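PDB 5XZ3: peptidoglycan-recognition protein from Apis mellifera, which probably recognises bacterial peptidoglycan as an innate immune receptor of the honey bee. Local coordinates for residues D4-I10 with K126-C130. Coordinates in Å, arbitrary orientation, origin at the centre of the assembly. Residues are numbered along the deposited sequence.
Sequences DENCSEI and KLILC
This contact packs the N-terminal segment of a PGRP domain on helix 118-133. Asp4 and Glu5 end helix 2-5; from Asn6 the chain is loop. Residues 4-10 lie against one helical turn, 126-130, where Cys130 N hydrogen-bonds to Lys126 O at 2.9 Å. CA atoms pair Asp4 with Lys126 (6.0 Å) and Glu5 with Cys130 (4.4 Å). Glu5 O receives a CA-H...O contact from Cys130 CA at 3.3 Å. Asn6 OD1 accepts from Ser8 N at 3.0 Å, an Asx turn. A type I beta turn, Cys7 to Ile10, overlaps it (Ile10 N to Cys7 O, 3.2 Å). Cys7 (m) points its CA-to-CB bond toward the helix, its SG 3.3 Å from Cys130 CB. Cys7 SG and Cys130 SG (chi1 t) are 3.9 Å apart and not bonded. Ile10 CD1 meets Leu127 CD1 at 3.8 Å, and both side chains touch Phe74 and Ile82. Glu5 OE1 hydrogen-bonds to Ser133 OG. Such a segment over a helix on the central mixed sheet is typical of the PGRP fold.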
loop_
_atom_site.group_PDB
_atom_site.type_symbol
_atom_site.label_atom_id
_atom_site.label_comp_id
_atom_site.label_asym_id
_atom_site.label_seq_id
_atom_site.Cartn_x
_atom_site.Cartn_y
_atom_site.Cartn_z
ATOM N N ASP A 4 -0.348 2.898 -18.652
ATOM C CA ASP A 4 0.364 2.128 -17.640
ATOM C C ASP A 4 0.872 2.991 -16.479
ATOM O O ASP A 4 1.104 2.469 -15.383
ATOM C CB ASP A 4 1.550 1.389 -18.280
ATOM C CG ASP A 4 1.156 0.585 -19.519
ATOM O OD1 ASP A 4 -0.014 0.151 -19.626
ATOM O OD2 ASP A 4 2.032 0.384 -20.388
ATOM N N GLU A 5 1.032 4.296 -16.719
ATOM C CA GLU A 5 1.759 5.196 -15.799
ATOM C C GLU A 5 0.909 6.284 -15.117
ATOM O O GLU A 5 1.438 7.108 -14.353
ATOM C CB GLU A 5 2.952 5.849 -16.519
ATOM C CG GLU A 5 4.110 4.914 -16.868
ATOM C CD GLU A 5 5.145 5.553 -17.791
ATOM O OE1 GLU A 5 5.305 6.797 -17.756
ATOM O OE2 GLU A 5 5.808 4.810 -18.561
ATOM N N ASN A 6 -0.392 6.298 -15.401
ATOM C CA ASN A 6 -1.302 7.271 -14.789
ATOM C C ASN A 6 -2.325 6.567 -13.900
ATOM O O ASN A 6 -3.074 5.688 -14.357
ATOM C CB ASN A 6 -1.978 8.153 -15.853
ATOM C CG ASN A 6 -3.016 9.095 -15.272
ATOM O OD1 ASN A 6 -4.127 8.681 -14.932
ATOM N ND2 ASN A 6 -2.663 10.374 -15.169
ATOM N N CYS A 7 -2.355 6.987 -12.639
ATOM C CA CYS A 7 -3.274 6.424 -11.666
ATOM C C CYS A 7 -4.375 7.393 -11.202
ATOM O O CYS A 7 -4.604 7.547 -10.005
ATOM C CB CYS A 7 -2.497 5.849 -10.482
ATOM S SG CYS A 7 -1.564 4.348 -10.866
ATOM N N SER A 8 -5.077 8.012 -12.157
ATOM C CA SER A 8 -6.332 8.767 -11.875
ATOM C C SER A 8 -7.407 7.861 -11.267
ATOM O O SER A 8 -8.359 8.331 -10.627
ATOM C CB SER A 8 -6.891 9.390 -13.155
ATOM O OG SER A 8 -5.897 10.074 -13.890
ATOM N N GLU A 9 -7.227 6.563 -11.500
ATOM C CA GLU A 9 -8.029 5.450 -10.982
ATOM C C GLU A 9 -8.025 5.261 -9.455
ATOM O O GLU A 9 -8.909 4.587 -8.913
ATOM C CB GLU A 9 -7.553 4.150 -11.659
ATOM C CG GLU A 9 -6.142 4.252 -12.236
ATOM C CD GLU A 9 -5.639 2.963 -12.848
ATOM O OE1 GLU A 9 -6.283 2.458 -13.796
ATOM O OE2 GLU A 9 -4.583 2.465 -12.395
ATOM N N ILE A 10 -7.025 5.831 -8.776
ATOM C CA ILE A 10 -6.930 5.759 -7.315
ATOM C C ILE A 10 -8.216 6.312 -6.680
ATOM O O ILE A 10 -8.634 7.433 -6.958
ATOM C CB ILE A 10 -5.701 6.522 -6.754
ATOM C CG1 ILE A 10 -4.379 5.905 -7.236
ATOM C CG2 ILE A 10 -5.718 6.521 -5.225
ATOM C CD1 ILE A 10 -3.169 6.810 -7.070
ATOM N N LYS A 126 1.140 -1.075 -11.282
ATOM C CA LYS A 126 0.809 0.186 -11.953
ATOM C C LYS A 126 0.988 1.374 -11.008
ATOM O O LYS A 126 1.445 2.443 -11.433
ATOM C CB LYS A 126 -0.611 0.178 -12.533
ATOM C CG LYS A 126 -0.765 -0.602 -13.832
ATOM C CD LYS A 126 -2.213 -0.525 -14.326
ATOM C CE LYS A 126 -2.674 -1.814 -14.999
ATOM N NZ LYS A 126 -4.070 -1.700 -15.523
ATOM N N LEU A 127 0.662 1.176 -9.727
ATOM C CA LEU A 127 0.808 2.233 -8.752
ATOM C C LEU A 127 2.279 2.639 -8.604
ATOM O O LEU A 127 2.591 3.826 -8.483
ATOM C CB LEU A 127 0.228 1.806 -7.410
ATOM C CG LEU A 127 0.234 2.825 -6.279
ATOM C CD1 LEU A 127 -0.611 4.055 -6.566
ATOM C CD2 LEU A 127 -0.231 2.140 -4.999
ATOM N N ILE A 128 3.162 1.645 -8.618
ATOM C CA ILE A 128 4.595 1.874 -8.507
ATOM C C ILE A 128 5.092 2.688 -9.714
ATOM O O ILE A 128 5.774 3.719 -9.545
ATOM C CB ILE A 128 5.369 0.546 -8.299
ATOM C CG1 ILE A 128 5.089 0.016 -6.878
ATOM C CG2 ILE A 128 6.875 0.756 -8.485
ATOM C CD1 ILE A 128 5.351 -1.469 -6.685
ATOM N N LEU A 129 4.706 2.259 -10.909
ATOM C CA LEU A 129 5.046 2.994 -12.135
ATOM C C LEU A 129 4.522 4.436 -12.135
ATOM O O LEU A 129 5.250 5.344 -12.516
ATOM C CB LEU A 129 4.585 2.219 -13.383
ATOM C CG LEU A 129 5.245 0.836 -13.644
ATOM C CD1 LEU A 129 4.625 0.187 -14.878
ATOM C CD2 LEU A 129 6.762 0.902 -13.807
ATOM N N CYS A 130 3.276 4.636 -11.700
ATOM C CA CYS A 130 2.707 5.977 -11.523
ATOM C C CYS A 130 3.554 6.873 -10.627
ATOM O O CYS A 130 3.842 8.019 -10.992
ATOM C CB CYS A 130 1.291 5.901 -10.960
ATOM S SG CYS A 130 0.632 7.531 -10.540
#